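Local structure of ParM protein (Staphylococcus aureus, 3JS6) at residues K90-L95 with E134-K139; S272-V277 with S309-D314; L170-G175 with G334-N339. The protein probably segregates plasmid DNA by assembling into dynamic actin-like filaments. All blocks are in the same frame, centred on the assembly; numbering follows the deposited sequence.

Contact 1 (K90-L95 with E134-K139); sequences KSFKDL and EKLLNK
Phe92 is the first residue of helix 90-104 to meet Leu136, which sits in the last turn of helix 128-137. With CG anti to its own backbone N (chi1 -179°), the phenyl ring runs out beside the helix and brings its CE1 corner to 4.0 Å from Leu136 CD1. That methyl lies at the ring's edge, near its plane, so the aromatic face is not what Leu136 touches. Phe92 is buried and is shared with other aromatics: Phe11 of strand 4-11 meets it edge-to-face, and Tyr87 stands nearly perpendicular to it.

Lys93 follows, and here the two backbones come nearest, its CA lying 7.3 Å from that of Leu136. The lysine works through its aliphatic part, which lies across the leucine at about a right angle. Lys93 CG is 3.4 Å from Leu136 CD2, and Lys93 CD is equally near that methyl, both tighter than usual for carbon pairs. The chain then bends at chi3 (-79°), which turns CE and NZ away from the methyl and leads the ammonium off the apolar patch. Leu136 is divided between two neighbours: CD1 lies between the ring edge and Lys93 CG, while CD2 meets the lysine stem.

Two residues on, the side chain of Leu95 touches Ser29 and Phe66, while Leu137 of the other helix rests on Val157, so both helices also lean on strands of the curled mixed sheet. Just past Leu137 the second helix ends, in an inverse gamma turn centred on Asn138. Two neighbouring helices lying against a mixed sheet in this way are typical of the N-terminal domain of actin-like proteins.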
loop_
_atom_site.group_PDB
_atom_site.type_symbol
_atom_site.label_atom_id
_atom_site.label_comp_id
_atom_site.label_asym_id
_atom_site.label_seq_id
_atom_site.Cartn_x
_atom_site.Cartn_y
_atom_site.Cartn_z
ATOM N N LYS A 90 13.674 -9.514 -10.868
ATOM C CA LYS A 90 12.857 -10.734 -10.865
ATOM C C LYS A 90 11.913 -10.818 -9.674
ATOM O O LYS A 90 10.734 -11.114 -9.830
ATOM C CB LYS A 90 13.781 -11.950 -10.870
ATOM C CG LYS A 90 13.140 -13.241 -10.444
ATOM C CD LYS A 90 12.545 -13.972 -11.607
ATOM C CE LYS A 90 12.194 -15.384 -11.186
ATOM N NZ LYS A 90 13.388 -16.111 -10.738
ATOM N N SER A 91 12.461 -10.582 -8.490
ATOM C CA SER A 91 11.748 -10.573 -7.215
ATOM C C SER A 91 10.409 -9.818 -7.297
ATOM O O SER A 91 9.330 -10.321 -6.936
ATOM C CB SER A 91 12.632 -9.855 -6.178
ATOM O OG SER A 91 12.215 -10.134 -4.875
ATOM N N PHE A 92 10.502 -8.574 -7.739
ATOM C CA PHE A 92 9.329 -7.723 -7.830
ATOM C C PHE A 92 8.416 -8.154 -8.957
ATOM O O PHE A 92 7.189 -8.154 -8.799
ATOM C CB PHE A 92 9.742 -6.258 -8.017
ATOM C CG PHE A 92 8.573 -5.306 -8.092
ATOM C CD1 PHE A 92 8.130 -4.821 -9.317
ATOM C CD2 PHE A 92 7.920 -4.902 -6.938
ATOM C CE1 PHE A 92 7.055 -3.939 -9.390
ATOM C CE2 PHE A 92 6.841 -4.018 -7.006
ATOM C CZ PHE A 92 6.412 -3.539 -8.239
ATOM N N LYS A 93 8.992 -8.508 -10.099
ATOM C CA LYS A 93 8.154 -8.953 -11.202
ATOM C C LYS A 93 7.325 -10.166 -10.800
ATOM O O LYS A 93 6.160 -10.257 -11.171
ATOM C CB LYS A 93 8.998 -9.265 -12.438
ATOM C CG LYS A 93 9.571 -7.995 -13.058
ATOM C CD LYS A 93 10.244 -8.234 -14.398
ATOM C CE LYS A 93 11.625 -8.812 -14.257
ATOM N NZ LYS A 93 12.278 -8.833 -15.593
ATOM N N ASP A 94 7.914 -11.091 -10.039
ATOM C CA ASP A 94 7.181 -12.281 -9.607
ATOM C C ASP A 94 6.085 -11.886 -8.606
ATOM O O ASP A 94 4.975 -12.428 -8.638
ATOM C CB ASP A 94 8.129 -13.307 -8.962
ATOM C CG ASP A 94 9.053 -14.000 -9.985
ATOM O OD1 ASP A 94 10.049 -14.627 -9.565
ATOM O OD2 ASP A 94 8.782 -13.936 -11.206
ATOM N N LEU A 95 6.408 -10.952 -7.716
ATOM C CA LEU A 95 5.461 -10.456 -6.732
ATOM C C LEU A 95 4.222 -9.883 -7.466
ATOM O O LEU A 95 3.076 -10.131 -7.079
ATOM C CB LEU A 95 6.096 -9.350 -5.900
ATOM C CG LEU A 95 5.171 -8.644 -4.882
ATOM C CD1 LEU A 95 4.802 -9.618 -3.742
ATOM C CD2 LEU A 95 5.886 -7.416 -4.307
ATOM N N GLU A 134 4.206 0.165 -16.106
ATOM C CA GLU A 134 3.011 -0.029 -16.905
ATOM C C GLU A 134 3.225 -1.198 -17.860
ATOM O O GLU A 134 2.276 -1.907 -18.200
ATOM C CB GLU A 134 2.636 1.270 -17.651
ATOM C CG GLU A 134 2.857 1.269 -19.156
ATOM C CD GLU A 134 1.890 0.369 -19.927
ATOM O OE1 GLU A 134 0.652 0.539 -19.788
ATOM O OE2 GLU A 134 2.381 -0.500 -20.683
ATOM N N LYS A 135 4.462 -1.419 -18.300
ATOM C CA LYS A 135 4.721 -2.550 -19.193
ATOM C C LYS A 135 4.610 -3.892 -18.440
ATOM O O LYS A 135 4.232 -4.917 -19.005
ATOM C CB LYS A 135 6.108 -2.433 -19.828
ATOM C CG LYS A 135 6.108 -1.778 -21.191
ATOM C CD LYS A 135 7.498 -1.818 -21.826
ATOM C CE LYS A 135 8.032 -3.255 -21.888
ATOM N NZ LYS A 135 9.413 -3.358 -22.462
ATOM N N LEU A 136 4.951 -3.892 -17.162
ATOM C CA LEU A 136 4.834 -5.116 -16.396
ATOM C C LEU A 136 3.338 -5.437 -16.225
ATOM O O LEU A 136 2.917 -6.576 -16.359
ATOM C CB LEU A 136 5.464 -4.937 -15.010
ATOM C CG LEU A 136 6.986 -4.879 -14.846
ATOM C CD1 LEU A 136 7.334 -4.527 -13.385
ATOM C CD2 LEU A 136 7.600 -6.232 -15.228
ATOM N N LEU A 137 2.550 -4.406 -15.949
ATOM C CA LEU A 137 1.118 -4.546 -15.684
ATOM C C LEU A 137 0.229 -4.817 -16.885
ATOM O O LEU A 137 -0.658 -5.678 -16.848
ATOM C CB LEU A 137 0.620 -3.279 -14.992
ATOM C CG LEU A 137 1.310 -2.975 -13.663
ATOM C CD1 LEU A 137 0.855 -1.589 -13.148
ATOM C CD2 LEU A 137 0.984 -4.080 -12.654
ATOM N N ASN A 138 0.478 -4.085 -17.959
ATOM C CA ASN A 138 -0.345 -4.209 -19.143
ATOM C C ASN A 138 -0.018 -5.346 -20.089
ATOM O O ASN A 138 0.621 -5.131 -21.119
ATOM C CB ASN A 138 -0.331 -2.902 -19.920
ATOM C CG ASN A 138 -1.622 -2.662 -20.635
ATOM O OD1 ASN A 138 -2.261 -3.606 -21.089
ATOM N ND2 ASN A 138 -2.027 -1.400 -20.740
ATOM N N LYS A 139 -0.480 -6.550 -19.739
ATOM C CA LYS A 139 -0.281 -7.733 -20.564
ATOM C C LYS A 139 -1.173 -8.874 -20.111
ATOM O O LYS A 139 -1.651 -8.896 -18.978
ATOM C CB LYS A 139 1.183 -8.196 -20.538
ATOM C CG LYS A 139 1.674 -8.725 -19.211
ATOM C CD LYS A 139 3.156 -9.077 -19.294
ATOM C CE LYS A 139 3.734 -9.365 -17.910
ATOM N NZ LYS A 139 5.187 -9.629 -17.971
#

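Contact 2 (S272-V277 with S309-D314); sequences SLIEEV and SHYYSD
Tyr311 OH comes to 3.4 Å from Glu275 OE1, the nearest polar approach of side chains between 272-277 and 309-314. The carboxylate arrives obliquely, its plane turned 79° from that of the tyrosine ring. Glu275 starts out away from Tyr311; a bend at chi2 (73°) folds the chain back and carries OE1 to the phenol end. This is an outer position, where Glu275 also touches a neighbouring molecule of the crystal.

Further in, the same ring is met over one face by Ile274. The methyl CG2 sits 4.0 Å above the ring plane, displaced toward the rim on the CG-CD2 side, and its distance to Tyr311 CG is 4.1 Å. The two side chains run past one another in opposite directions, each starting toward the other helix.

Both helices belong to the C-terminal half of the actin-like fold. Helix 263-284 runs along the five-stranded mixed sheet, with Leu273 on Phe191 and Val277 on Leu189 of strand 185-191, and helix 301-311 is the connection of a beta-alpha-beta crossover between the parallel strands 293-297 and 316-317. Ile274 continues the interface onto Ser307 and Leu308, and Tyr311 also rests on Met278, one turn after Ile274. Tyr312 is the first residue to leave the helix, and its side chain touches Glu282 farther along the long helix.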
loop_
_atom_site.group_PDB
_atom_site.type_symbol
_atom_site.label_atom_id
_atom_site.label_comp_id
_atom_site.label_asym_id
_atom_site.label_seq_id
_atom_site.Cartn_x
_atom_site.Cartn_y
_atom_site.Cartn_z
ATOM N N SER A 272 6.642 15.188 21.830
ATOM C CA SER A 272 7.732 15.773 21.059
ATOM C C SER A 272 7.599 15.476 19.565
ATOM O O SER A 272 7.933 16.307 18.727
ATOM C CB SER A 272 9.073 15.252 21.576
ATOM O OG SER A 272 9.043 13.843 21.753
ATOM N N LEU A 273 7.126 14.280 19.241
ATOM C CA LEU A 273 6.946 13.902 17.850
ATOM C C LEU A 273 5.933 14.862 17.222
ATOM O O LEU A 273 6.187 15.449 16.168
ATOM C CB LEU A 273 6.451 12.458 17.774
ATOM C CG LEU A 273 6.384 11.749 16.420
ATOM C CD1 LEU A 273 6.480 10.252 16.645
ATOM C CD2 LEU A 273 5.098 12.096 15.693
ATOM N N ILE A 274 4.799 15.053 17.890
ATOM C CA ILE A 274 3.772 15.929 17.355
ATOM C C ILE A 274 4.194 17.387 17.282
ATOM O O ILE A 274 3.841 18.100 16.338
ATOM C CB ILE A 274 2.454 15.802 18.158
ATOM C CG1 ILE A 274 1.876 14.392 17.973
ATOM C CG2 ILE A 274 1.464 16.843 17.692
ATOM C CD1 ILE A 274 0.541 14.172 18.664
ATOM N N GLU A 275 4.954 17.849 18.267
ATOM C CA GLU A 275 5.389 19.239 18.227
ATOM C C GLU A 275 6.332 19.420 17.043
ATOM O O GLU A 275 6.299 20.423 16.351
ATOM C CB GLU A 275 6.093 19.614 19.538
ATOM C CG GLU A 275 6.905 20.902 19.470
ATOM C CD GLU A 275 6.048 22.158 19.440
ATOM O OE1 GLU A 275 5.313 22.371 18.453
ATOM O OE2 GLU A 275 6.116 22.937 20.413
ATOM N N GLU A 276 7.177 18.434 16.806
ATOM C CA GLU A 276 8.102 18.540 15.697
ATOM C C GLU A 276 7.362 18.552 14.360
ATOM O O GLU A 276 7.648 19.372 13.485
ATOM C CB GLU A 276 9.097 17.376 15.710
ATOM C CG GLU A 276 10.065 17.432 14.543
ATOM C CD GLU A 276 11.147 16.385 14.641
ATOM O OE1 GLU A 276 11.746 16.271 15.728
ATOM O OE2 GLU A 276 11.408 15.689 13.640
ATOM N N VAL A 277 6.403 17.648 14.207
ATOM C CA VAL A 277 5.677 17.563 12.944
ATOM C C VAL A 277 4.896 18.829 12.633
ATOM O O VAL A 277 4.997 19.375 11.540
ATOM C CB VAL A 277 4.720 16.346 12.927
ATOM C CG1 VAL A 277 4.037 16.254 11.578
ATOM C CG2 VAL A 277 5.501 15.069 13.199
ATOM N N SER A 309 -5.686 15.551 16.877
ATOM C CA SER A 309 -7.010 16.153 16.868
ATOM C C SER A 309 -7.211 17.181 17.974
ATOM O O SER A 309 -8.012 18.098 17.826
ATOM C CB SER A 309 -8.079 15.067 16.981
ATOM O OG SER A 309 -8.235 14.376 15.750
ATOM N N HIS A 310 -6.488 17.029 19.081
ATOM C CA HIS A 310 -6.600 17.966 20.192
ATOM C C HIS A 310 -5.566 19.062 20.029
ATOM O O HIS A 310 -5.635 20.102 20.675
ATOM C CB HIS A 310 -6.395 17.247 21.535
ATOM C CG HIS A 310 -7.431 16.203 21.825
ATOM N ND1 HIS A 310 -7.359 14.920 21.325
ATOM C CD2 HIS A 310 -8.593 16.272 22.515
ATOM C CE1 HIS A 310 -8.433 14.243 21.691
ATOM N NE2 HIS A 310 -9.198 15.041 22.413
ATOM N N TYR A 311 -4.600 18.821 19.155
ATOM C CA TYR A 311 -3.554 19.795 18.903
ATOM C C TYR A 311 -4.143 20.925 18.066
ATOM O O TYR A 311 -3.869 22.100 18.310
ATOM C CB TYR A 311 -2.383 19.118 18.185
ATOM C CG TYR A 311 -1.187 20.012 17.998
ATOM C CD1 TYR A 311 -0.993 20.697 16.804
ATOM C CD2 TYR A 311 -0.264 20.212 19.034
ATOM C CE1 TYR A 311 0.079 21.564 16.639
ATOM C CE2 TYR A 311 0.816 21.078 18.877
ATOM C CZ TYR A 311 0.976 21.752 17.676
ATOM O OH TYR A 311 2.014 22.633 17.506
ATOM N N TYR A 312 -4.954 20.555 17.080
ATOM C CA TYR A 312 -5.633 21.517 16.209
ATOM C C TYR A 312 -7.008 20.980 15.872
ATOM O O TYR A 312 -7.173 19.809 15.508
ATOM C CB TYR A 312 -4.868 21.769 14.909
ATOM C CG TYR A 312 -3.956 22.972 14.967
ATOM C CD1 TYR A 312 -2.815 22.961 15.765
ATOM C CD2 TYR A 312 -4.226 24.120 14.216
ATOM C CE1 TYR A 312 -1.950 24.054 15.818
ATOM C CE2 TYR A 312 -3.363 25.234 14.260
ATOM C CZ TYR A 312 -2.223 25.185 15.065
ATOM O OH TYR A 312 -1.339 26.243 15.107
ATOM N N SER A 313 -7.999 21.848 15.991
ATOM C CA SER A 313 -9.371 21.466 15.731
ATOM C C SER A 313 -9.794 21.641 14.278
ATOM O O SER A 313 -9.299 22.515 13.560
ATOM C CB SER A 313 -10.293 22.288 16.629
ATOM O OG SER A 313 -10.032 23.670 16.447
ATOM N N ASP A 314 -10.716 20.784 13.862
ATOM C CA ASP A 314 -11.293 20.819 12.528
ATOM C C ASP A 314 -10.343 20.757 11.344
ATOM O O ASP A 314 -10.574 21.435 10.346
ATOM C CB ASP A 314 -12.160 22.066 12.384
ATOM C CG ASP A 314 -13.116 22.244 13.545
ATOM O OD1 ASP A 314 -13.767 21.250 13.943
ATOM O OD2 ASP A 314 -13.219 23.381 14.057
#

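Contact 3 (L170-G175 with G334-N339)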
loop_
_atom_site.group_PDB
_atom_site.type_symbol
_atom_site.label_atom_id
_atom_site.label_comp_id
_atom_site.label_asym_id
_atom_site.label_seq_id
_atom_site.Cartn_x
_atom_site.Cartn_y
_atom_site.Cartn_z
ATOM N N LEU A 170 -10.765 9.652 0.416
ATOM C CA LEU A 170 -11.572 10.594 1.185
ATOM C C LEU A 170 -12.079 11.822 0.438
ATOM O O LEU A 170 -12.623 12.732 1.052
ATOM C CB LEU A 170 -10.774 11.069 2.396
ATOM C CG LEU A 170 -10.251 9.910 3.261
ATOM C CD1 LEU A 170 -9.440 10.453 4.413
ATOM C CD2 LEU A 170 -11.425 9.089 3.774
ATOM N N ASN A 171 -11.896 11.884 -0.870
ATOM C CA ASN A 171 -12.379 13.081 -1.555
ATOM C C ASN A 171 -13.051 12.789 -2.881
ATOM O O ASN A 171 -13.098 13.652 -3.767
ATOM C CB ASN A 171 -11.226 14.063 -1.741
ATOM C CG ASN A 171 -10.836 14.731 -0.446
ATOM O OD1 ASN A 171 -11.459 15.707 -0.028
ATOM N ND2 ASN A 171 -9.814 14.195 0.210
HETATM N N MSE A 172 -13.582 11.575 -2.994
HETATM C CA MSE A 172 -14.246 11.159 -4.220
HETATM C C MSE A 172 -15.363 10.145 -4.040
HETATM O O MSE A 172 -15.211 9.125 -3.348
HETATM C CB MSE A 172 -13.202 10.600 -5.196
HETATM C CG MSE A 172 -13.758 10.075 -6.486
HETATM SE SE MSE A 172 -12.309 9.507 -7.680
HETATM C CE MSE A 172 -13.430 9.095 -9.189
ATOM N N GLU A 173 -16.496 10.416 -4.689
ATOM C CA GLU A 173 -17.623 9.501 -4.624
ATOM C C GLU A 173 -18.326 9.578 -5.979
ATOM O O GLU A 173 -18.333 10.632 -6.633
ATOM C CB GLU A 173 -18.573 9.923 -3.503
ATOM C CG GLU A 173 -18.911 8.827 -2.496
ATOM C CD GLU A 173 -17.679 8.220 -1.810
ATOM O OE1 GLU A 173 -17.079 7.278 -2.383
ATOM O OE2 GLU A 173 -17.305 8.679 -0.704
ATOM N N ASN A 174 -18.884 8.453 -6.407
ATOM C CA ASN A 174 -19.593 8.367 -7.683
ATOM C C ASN A 174 -18.774 8.910 -8.859
ATOM O O ASN A 174 -19.301 9.612 -9.722
ATOM C CB ASN A 174 -20.922 9.118 -7.560
ATOM C CG ASN A 174 -21.614 8.845 -6.237
ATOM O OD1 ASN A 174 -21.941 7.704 -5.919
ATOM N ND2 ASN A 174 -21.823 9.892 -5.451
ATOM N N GLY A 175 -17.481 8.596 -8.888
ATOM C CA GLY A 175 -16.637 9.037 -9.986
ATOM C C GLY A 175 -16.255 10.510 -10.062
ATOM O O GLY A 175 -15.634 10.939 -11.033
ATOM N N GLY A 334 -9.968 3.175 -11.077
ATOM C CA GLY A 334 -10.103 1.972 -11.882
ATOM C C GLY A 334 -11.522 1.853 -12.435
ATOM O O GLY A 334 -11.704 1.398 -13.568
ATOM N N GLU A 335 -12.519 2.252 -11.639
ATOM C CA GLU A 335 -13.924 2.192 -12.060
ATOM C C GLU A 335 -14.138 3.104 -13.254
ATOM O O GLU A 335 -14.859 2.756 -14.202
ATOM C CB GLU A 335 -14.853 2.641 -10.931
ATOM C CG GLU A 335 -14.928 1.687 -9.733
ATOM C CD GLU A 335 -15.639 0.379 -10.054
ATOM O OE1 GLU A 335 -15.739 -0.477 -9.146
ATOM O OE2 GLU A 335 -16.100 0.203 -11.205
ATOM N N LEU A 336 -13.516 4.281 -13.190
ATOM C CA LEU A 336 -13.617 5.247 -14.274
ATOM C C LEU A 336 -12.905 4.697 -15.491
ATOM O O LEU A 336 -13.367 4.870 -16.621
ATOM C CB LEU A 336 -12.994 6.577 -13.869
ATOM C CG LEU A 336 -13.775 7.346 -12.798
ATOM C CD1 LEU A 336 -13.117 8.690 -12.600
ATOM C CD2 LEU A 336 -15.225 7.535 -13.223
ATOM N N LEU A 337 -11.776 4.023 -15.278
ATOM C CA LEU A 337 -11.061 3.453 -16.424
ATOM C C LEU A 337 -11.906 2.320 -17.034
ATOM O O LEU A 337 -11.916 2.115 -18.260
ATOM C CB LEU A 337 -9.686 2.915 -16.004
ATOM C CG LEU A 337 -8.793 2.427 -17.150
ATOM C CD1 LEU A 337 -8.507 3.579 -18.112
ATOM C CD2 LEU A 337 -7.509 1.876 -16.594
ATOM N N LYS A 338 -12.612 1.589 -16.183
ATOM C CA LYS A 338 -13.466 0.497 -16.635
ATOM C C LYS A 338 -14.593 1.047 -17.523
ATOM O O LYS A 338 -14.962 0.440 -18.528
ATOM C CB LYS A 338 -14.064 -0.240 -15.439
ATOM C CG LYS A 338 -15.190 -1.210 -15.790
ATOM C CD LYS A 338 -15.707 -1.903 -14.549
ATOM C CE LYS A 338 -16.990 -2.661 -14.833
ATOM N NZ LYS A 338 -17.444 -3.418 -13.647
ATOM N N ASN A 339 -15.150 2.190 -17.155
ATOM C CA ASN A 339 -16.207 2.761 -17.986
ATOM C C ASN A 339 -15.618 3.185 -19.326
ATOM O O ASN A 339 -16.196 2.917 -20.379
ATOM C CB ASN A 339 -16.857 3.968 -17.311
ATOM C CG ASN A 339 -17.481 3.612 -15.988
ATOM O OD1 ASN A 339 -18.009 2.509 -15.816
ATOM N ND2 ASN A 339 -17.443 4.546 -15.044
#
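Met172 and Leu336 meet tip to tip, the terminal CE of Met172 lying 3.4 Å from Leu336 CD1, closer than carbon pairs usually come. Met172, a selenomethionine in this crystal, is stretched out fully (chi1 177°, chi2 176°, chi3 -175°), which is what lets its methyl cross to the helix. Leu336 also fits against backbone: its CD1 is 3.7 Å from Gly175 O, and its CD2 is 3.8 Å from Gly175 CA. One leucine thus bears on both the strand and the turn beyond it.

That turn is set by Asn174 and Gly175, both with positive phi, the backbone pattern of a type I' turn joining the short antiparallel strands 172-173 and 176-177. One helical turn before Leu336, Lys332 donates a hydrogen bond from NZ to Met172 O and makes a long, weak ion pair with Glu173 OE1, so the strand is also tied to helix 325-342 through its backbone. Elsewhere on this helix, Glu335 and Lys338 touch Val6 of strand 4-11. A C-terminal helix that packs back on the N-terminal domain, here also holding a type I' beta-hairpin, is consistent with the interdomain connection of actin-like proteins.

From the N terminus, contact 1 comes first: it closes a loop of 38 residues and joins two helices within the N-terminal domain. Once it is complete, 170-175 opens contact 3, which closes only at 334-339, after 158 intervening residues. Contact 2 is nested inside that long excursion, with its own 31-residue loop through strand 293-297, and binds two helices of the C-terminal domain; no loops cross. Contacts 1 and 2 lie on opposite sides of the chain's centre, their own centres about 40 Å apart. Contact 3 brings the terminal helix back to the hairpin after helix 162-169; its nearest atoms are about 8 Å from contact 1 and about 12 Å from contact 2.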